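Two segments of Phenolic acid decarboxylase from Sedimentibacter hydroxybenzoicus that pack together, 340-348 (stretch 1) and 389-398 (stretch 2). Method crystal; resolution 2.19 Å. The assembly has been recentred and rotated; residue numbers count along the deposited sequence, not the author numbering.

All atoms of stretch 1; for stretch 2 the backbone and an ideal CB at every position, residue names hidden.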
ATOM      1  N   VAL C 340     -17.212 -13.321  21.544  1.00 38.18           N
ATOM      2  CA  VAL C 340     -17.427 -11.884  21.607  1.00 36.93           C
ATOM      3  C   VAL C 340     -18.010 -11.518  22.964  1.00 36.24           C
ATOM      4  O   VAL C 340     -19.001 -12.109  23.417  1.00 36.21           O
ATOM      5  CB  VAL C 340     -18.337 -11.425  20.461  1.00 36.14           C
ATOM      6  CG1 VAL C 340     -18.781  -9.991  20.685  1.00 34.77           C
ATOM      7  CG2 VAL C 340     -17.609 -11.563  19.134  1.00 36.71           C
ATOM      8  N   VAL C 341     -17.400 -10.535  23.619  1.00 41.39           N
ATOM      9  CA  VAL C 341     -17.815 -10.128  24.956  1.00 40.86           C
ATOM     10  C   VAL C 341     -18.788  -8.954  24.908  1.00 39.74           C
ATOM     11  O   VAL C 341     -19.791  -8.945  25.627  1.00 39.44           O
ATOM     12  CB  VAL C 341     -16.566  -9.803  25.802  1.00 41.05           C
ATOM     13  CG1 VAL C 341     -16.955  -9.221  27.145  1.00 40.51           C
ATOM     14  CG2 VAL C 341     -15.725 -11.055  25.996  1.00 42.20           C
ATOM     15  N   ALA C 342     -18.521  -7.958  24.064  1.00 39.74           N
ATOM     16  CA  ALA C 342     -19.378  -6.784  23.975  1.00 38.77           C
ATOM     17  C   ALA C 342     -19.118  -6.061  22.662  1.00 38.32           C
ATOM     18  O   ALA C 342     -18.030  -6.161  22.086  1.00 38.68           O
ATOM     19  CB  ALA C 342     -19.150  -5.831  25.155  1.00 38.44           C
ATOM     20  N   VAL C 343     -20.130  -5.331  22.200  1.00 34.30           N
ATOM     21  CA  VAL C 343     -20.041  -4.508  20.998  1.00 33.79           C
ATOM     22  C   VAL C 343     -20.430  -3.085  21.372  1.00 33.28           C
ATOM     23  O   VAL C 343     -21.523  -2.854  21.905  1.00 33.18           O
ATOM     24  CB  VAL C 343     -20.936  -5.040  19.867  1.00 33.76           C
ATOM     25  CG1 VAL C 343     -20.923  -4.076  18.686  1.00 33.29           C
ATOM     26  CG2 VAL C 343     -20.475  -6.422  19.435  1.00 34.49           C
ATOM     27  N   ASN C 344     -19.534  -2.139  21.101  1.00 28.66           N
ATOM     28  CA  ASN C 344     -19.778  -0.713  21.301  1.00 28.47           C
ATOM     29  C   ASN C 344     -19.918  -0.090  19.915  1.00 28.34           C
ATOM     30  O   ASN C 344     -18.919   0.224  19.261  1.00 28.34           O
ATOM     31  CB  ASN C 344     -18.646  -0.078  22.110  1.00 28.66           C
ATOM     32  CG  ASN C 344     -18.720   1.443  22.154  1.00 28.78           C
ATOM     33  OD1 ASN C 344     -19.686   2.051  21.695  1.00 28.79           O
ATOM     34  ND2 ASN C 344     -17.692   2.064  22.724  1.00 29.12           N
ATOM     35  N   ALA C 345     -21.161   0.086  19.471  1.00 31.89           N
ATOM     36  CA  ALA C 345     -21.470   0.665  18.167  1.00 32.08           C
ATOM     37  C   ALA C 345     -22.203   1.996  18.314  1.00 32.52           C
ATOM     38  O   ALA C 345     -23.156   2.283  17.587  1.00 32.89           O
ATOM     39  CB  ALA C 345     -22.294  -0.309  17.327  1.00 32.09           C
ATOM     40  N   MET C 346     -21.752   2.829  19.249  1.00 36.52           N
ATOM     41  CA  MET C 346     -22.480   4.020  19.670  1.00 37.08           C
ATOM     42  C   MET C 346     -22.141   5.276  18.877  1.00 37.91           C
ATOM     43  O   MET C 346     -22.678   6.344  19.189  1.00 38.60           O
ATOM     44  CB  MET C 346     -22.210   4.300  21.153  1.00 37.06           C
ATOM     45  CG  MET C 346     -22.548   3.168  22.103  1.00 36.58           C
ATOM     46  SD  MET C 346     -22.305   3.663  23.823  1.00 36.81           S
ATOM     47  CE  MET C 346     -20.996   4.880  23.656  1.00 37.34           C
ATOM     48  N   TYR C 347     -21.279   5.193  17.873  1.00 29.49           N
ATOM     49  CA  TYR C 347     -20.657   6.381  17.296  1.00 30.48           C
ATOM     50  C   TYR C 347     -21.173   6.612  15.882  1.00 31.28           C
ATOM     51  O   TYR C 347     -20.821   5.873  14.954  1.00 31.05           O
ATOM     52  CB  TYR C 347     -19.140   6.236  17.342  1.00 30.25           C
ATOM     53  CG  TYR C 347     -18.671   5.937  18.748  1.00 29.74           C
ATOM     54  CD1 TYR C 347     -18.925   6.827  19.783  1.00 30.32           C
ATOM     55  CD2 TYR C 347     -18.007   4.757  19.048  1.00 28.86           C
ATOM     56  CE1 TYR C 347     -18.517   6.557  21.074  1.00 30.04           C
ATOM     57  CE2 TYR C 347     -17.593   4.480  20.337  1.00 28.72           C
ATOM     58  CZ  TYR C 347     -17.851   5.383  21.345  1.00 29.29           C
ATOM     59  OH  TYR C 347     -17.443   5.108  22.629  1.00 29.26           O
ATOM     60  N   THR C 348     -21.999   7.646  15.732  1.00 29.79           N
ATOM     61  CA  THR C 348     -22.605   8.032  14.458  1.00 30.86           C
ATOM     62  C   THR C 348     -23.351   6.853  13.832  1.00 30.17           C
ATOM     63  O   THR C 348     -23.055   6.405  12.722  1.00 30.43           O
ATOM     64  CB  THR C 348     -21.554   8.599  13.502  1.00 32.03           C
ATOM     65  OG1 THR C 348     -20.602   9.368  14.247  1.00 32.36           O
ATOM     66  CG2 THR C 348     -22.216   9.497  12.466  1.00 33.60           C
ATOM     67  N   UNK C 389      -9.283  -6.918  23.428  1.00 40.87           N
ATOM     68  CA  UNK C 389      -9.328  -8.189  24.134  1.00 41.86           C
ATOM     69  C   UNK C 389     -10.535  -8.252  25.070  1.00 41.72           C
ATOM     70  O   UNK C 389     -11.259  -7.274  25.275  1.00 40.91           O
ATOM     71  CB  UNK C 389      -8.034  -8.405  24.921  1.00 41.86           C
ATOM     72  N   UNK C 390     -10.726  -9.435  25.657  1.00 45.24           N
ATOM     73  CA  UNK C 390     -11.927  -9.703  26.440  1.00 45.13           C
ATOM     74  C   UNK C 390     -11.977  -8.877  27.719  1.00 44.45           C
ATOM     75  O   UNK C 390     -13.067  -8.538  28.192  1.00 43.99           O
ATOM     76  CB  UNK C 390     -12.006 -11.192  26.783  1.00 45.13           C
ATOM     77  N   UNK C 391     -10.823  -8.537  28.287  1.00 43.88           N
ATOM     78  CA  UNK C 391     -10.781  -7.803  29.545  1.00 43.51           C
ATOM     79  C   UNK C 391     -10.870  -6.294  29.362  1.00 42.69           C
ATOM     80  O   UNK C 391     -10.982  -5.572  30.357  1.00 42.49           O
ATOM     81  CB  UNK C 391      -9.496  -8.149  30.300  1.00 43.51           C
ATOM     82  N   UNK C 392     -10.823  -5.803  28.130  1.00 35.92           N
ATOM     83  CA  UNK C 392     -10.898  -4.372  27.860  1.00 35.28           C
ATOM     84  C   UNK C 392     -12.357  -3.979  27.689  1.00 34.85           C
ATOM     85  O   UNK C 392     -13.075  -4.563  26.868  1.00 34.83           O
ATOM     86  CB  UNK C 392     -10.084  -4.000  26.619  1.00 35.28           C
ATOM     87  N   UNK C 393     -12.795  -2.999  28.463  1.00 40.39           N
ATOM     88  CA  UNK C 393     -14.132  -2.440  28.313  1.00 39.92           C
ATOM     89  C   UNK C 393     -14.181  -1.620  27.031  1.00 39.56           C
ATOM     90  O   UNK C 393     -13.536  -0.566  26.964  1.00 39.60           O
ATOM     91  CB  UNK C 393     -14.513  -1.586  29.524  1.00 39.92           C
ATOM     92  N   UNK C 394     -14.917  -2.048  26.000  1.00 28.75           N
ATOM     93  CA  UNK C 394     -14.946  -1.279  24.747  1.00 28.40           C
ATOM     94  C   UNK C 394     -15.741   0.012  24.839  1.00 28.07           C
ATOM     95  O   UNK C 394     -15.739   0.788  23.875  1.00 27.89           O
ATOM     96  CB  UNK C 394     -15.530  -2.141  23.626  1.00 28.40           C
ATOM     97  N   UNK C 395     -16.424   0.261  25.954  1.00 35.26           N
ATOM     98  CA  UNK C 395     -17.104   1.527  26.181  1.00 35.23           C
ATOM     99  C   UNK C 395     -16.240   2.520  26.944  1.00 35.76           C
ATOM    100  O   UNK C 395     -16.584   3.707  27.002  1.00 36.03           O
ATOM    101  CB  UNK C 395     -18.410   1.289  26.941  1.00 35.23           C
ATOM    102  N   UNK C 396     -15.137   2.061  27.535  1.00 36.76           N
ATOM    103  CA  UNK C 396     -14.174   2.926  28.210  1.00 37.34           C
ATOM    104  C   UNK C 396     -13.125   3.310  27.175  1.00 37.57           C
ATOM    105  O   UNK C 396     -12.152   2.591  26.945  1.00 37.61           O
ATOM    106  CB  UNK C 396     -13.543   2.240  29.424  1.00 37.34           C
ATOM    107  N   UNK C 397     -13.331   4.465  26.537  1.00 30.86           N
ATOM    108  CA  UNK C 397     -12.446   4.881  25.455  1.00 31.20           C
ATOM    109  C   UNK C 397     -11.016   5.094  25.942  1.00 31.80           C
ATOM    110  O   UNK C 397     -10.068   4.949  25.161  1.00 31.94           O
ATOM    111  CB  UNK C 397     -12.973   6.164  24.809  1.00 31.20           C
ATOM    112  N   UNK C 398     -10.840   5.436  27.220  1.00 52.86           N
ATOM    113  CA  UNK C 398      -9.497   5.509  27.786  1.00 53.32           C
ATOM    114  C   UNK C 398      -8.835   4.136  27.802  1.00 52.86           C
ATOM    115  O   UNK C 398      -7.621   4.019  27.596  1.00 53.06           O
ATOM    116  CB  UNK C 398      -9.546   6.087  29.202  1.00 53.32           C
TER

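Position 389 opens the stretch with its CA-to-CB bond pointing away from the strand and nothing of stretch 1 in reach, so the contact sets no preference. The residue is Asp389, whose carboxylate is hydrogen-bonded elsewhere in the structure, while its backbone O accepts from the N of position 392 to close a type I turn.

At 390 the CA lies 6.1 Å from the CA of Val341, and the ideal CB, set sideways, sits 3.8 Å from Val341 CG2. What stretch 1 offers here is one methyl group and no polar partner, so any side chain with an aliphatic base would do, whether apolar or long and charged. It is Glu390: CB meets Val341 CG2 at 3.8 Å, and chi1 in p leads the carboxylate away from the strand.

Positions 391, 392 and 393 find no atom of stretch 1 within 5.5 Å of their ideal CBs; the strand leaves all three free. They are Phe391, Val392 and Asp393. The last serves its own loop: Asp393 OD1 accepts from the N of position 395 at 3.0 Å, and Asp393 O accepts from the N of 396 across a second type I turn.

Position 394 is a second place where the two stretches draw close, its CA 6.0 Å from the CA of Asn344. The CB points toward the strand, 4.0 Å from Asn344 CB, with Ala342 leaving room alongside. A compact apolar residue suits, and phi of -73° at the second place of a type I turn admits proline. Pro394 it is, with CG 3.9 Å from Ala342 CB. Its carbonyl matters as much: Asn344 ND2 donates to Pro394 O at 2.6 Å and 171°, short and nearly straight. Because this acceptor belongs to the backbone, the bond itself does not dictate the side chain. The same ND2 also donates to Tyr347 OH at 3.1 Å, and Asn344 OD1 accepts from Met346 N, so the amide is held from several directions.

At 395 the CB points sideways, 4.3 Å from Asn344 ND2, but a chain swung toward the strand would run over Ala342, Val343, Asn344 and Met346. That broad, mostly apolar surface favours something large: Phe, Leu, Met or Tyr are plausible. Phe395 takes it, with chi1 in m, and has the largest covered area of either stretch. Asn344 CB lies over one ring face, 3.8 Å from the centroid, in a CH-pi contact; Met346 SD sits at the edge, 3.7 Å from Phe395 CD1. Ala342 CB packs 4.2 Å from Phe395 CE2.

Position 396 points away and is free of the strand; Asn396 is the N-cap of the helix that follows.

At 397 the ideal CB is 5.1 Å from Tyr347 OH, a gap that a branched or flexible apolar chain could bridge. Leu397 does so, bringing CD2 to 3.2 Å from Tyr347 OH and 4.0 Å from Tyr347 CZ.

Position 398 is out of reach, and Glu398 simply carries the helix onward.

Stretch 2 (389-398) DEFVDPFNLE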
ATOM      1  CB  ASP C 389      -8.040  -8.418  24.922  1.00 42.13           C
ATOM      2  CG  ASP C 389      -6.846  -8.678  24.029  1.00 42.53           C
ATOM      3  OD1 ASP C 389      -6.936  -9.582  23.170  1.00 43.48           O
ATOM      4  OD2 ASP C 389      -5.816  -7.988  24.192  1.00 42.04           O
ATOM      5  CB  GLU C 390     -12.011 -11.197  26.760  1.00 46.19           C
ATOM      6  CG  GLU C 390     -10.925 -11.702  27.704  1.00 46.73           C
ATOM      7  CD  GLU C 390      -9.677 -12.173  26.973  1.00 47.49           C
ATOM      8  OE1 GLU C 390      -9.534 -11.865  25.769  1.00 47.36           O
ATOM      9  OE2 GLU C 390      -8.837 -12.850  27.606  1.00 48.26           O
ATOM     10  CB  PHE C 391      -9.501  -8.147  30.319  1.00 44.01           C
ATOM     11  CG  PHE C 391      -8.242  -7.936  29.531  1.00 44.05           C
ATOM     12  CD1 PHE C 391      -7.738  -8.942  28.725  1.00 44.72           C
ATOM     13  CD2 PHE C 391      -7.564  -6.729  29.592  1.00 43.51           C
ATOM     14  CE1 PHE C 391      -6.580  -8.750  27.997  1.00 44.75           C
ATOM     15  CE2 PHE C 391      -6.409  -6.530  28.862  1.00 43.50           C
ATOM     16  CZ  PHE C 391      -5.919  -7.541  28.059  1.00 44.05           C
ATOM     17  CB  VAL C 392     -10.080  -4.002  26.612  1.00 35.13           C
ATOM     18  CG1 VAL C 392     -10.449  -2.604  26.132  1.00 34.61           C
ATOM     19  CG2 VAL C 392      -8.594  -4.094  26.907  1.00 35.40           C
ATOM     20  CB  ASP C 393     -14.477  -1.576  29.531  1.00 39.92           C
ATOM     21  CG  ASP C 393     -15.894  -1.015  29.486  1.00 39.53           C
ATOM     22  OD1 ASP C 393     -16.633  -1.279  28.514  1.00 39.19           O
ATOM     23  OD2 ASP C 393     -16.269  -0.300  30.440  1.00 39.62           O
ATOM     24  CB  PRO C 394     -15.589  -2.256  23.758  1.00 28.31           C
ATOM     25  CG  PRO C 394     -16.508  -3.066  24.610  1.00 28.42           C
ATOM     26  CD  PRO C 394     -15.828  -3.206  25.956  1.00 28.82           C
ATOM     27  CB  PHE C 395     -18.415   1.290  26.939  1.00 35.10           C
ATOM     28  CG  PHE C 395     -19.382   0.402  26.207  1.00 34.74           C
ATOM     29  CD1 PHE C 395     -20.271   0.932  25.287  1.00 34.50           C
ATOM     30  CD2 PHE C 395     -19.394  -0.965  26.432  1.00 34.83           C
ATOM     31  CE1 PHE C 395     -21.158   0.116  24.609  1.00 34.28           C
ATOM     32  CE2 PHE C 395     -20.277  -1.786  25.759  1.00 34.68           C
ATOM     33  CZ  PHE C 395     -21.161  -1.246  24.846  1.00 34.36           C
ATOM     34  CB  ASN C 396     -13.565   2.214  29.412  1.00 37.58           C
ATOM     35  CG  ASN C 396     -12.692   3.125  30.258  1.00 38.20           C
ATOM     36  OD1 ASN C 396     -11.899   3.910  29.738  1.00 38.55           O
ATOM     37  ND2 ASN C 396     -12.834   3.018  31.572  1.00 38.41           N
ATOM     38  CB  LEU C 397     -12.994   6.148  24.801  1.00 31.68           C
ATOM     39  CG  LEU C 397     -14.362   5.963  24.143  1.00 31.07           C
ATOM     40  CD1 LEU C 397     -14.792   7.212  23.391  1.00 31.77           C
ATOM     41  CD2 LEU C 397     -14.321   4.764  23.210  1.00 30.29           C
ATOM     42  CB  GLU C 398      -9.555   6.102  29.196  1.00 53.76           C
ATOM     43  CG  GLU C 398      -9.882   7.587  29.225  1.00 54.48           C
ATOM     44  CD  GLU C 398     -11.370   7.863  29.112  1.00 54.25           C
ATOM     45  OE1 GLU C 398     -11.739   9.017  28.804  1.00 54.88           O
ATOM     46  OE2 GLU C 398     -12.171   6.927  29.326  1.00 53.50           O
TER
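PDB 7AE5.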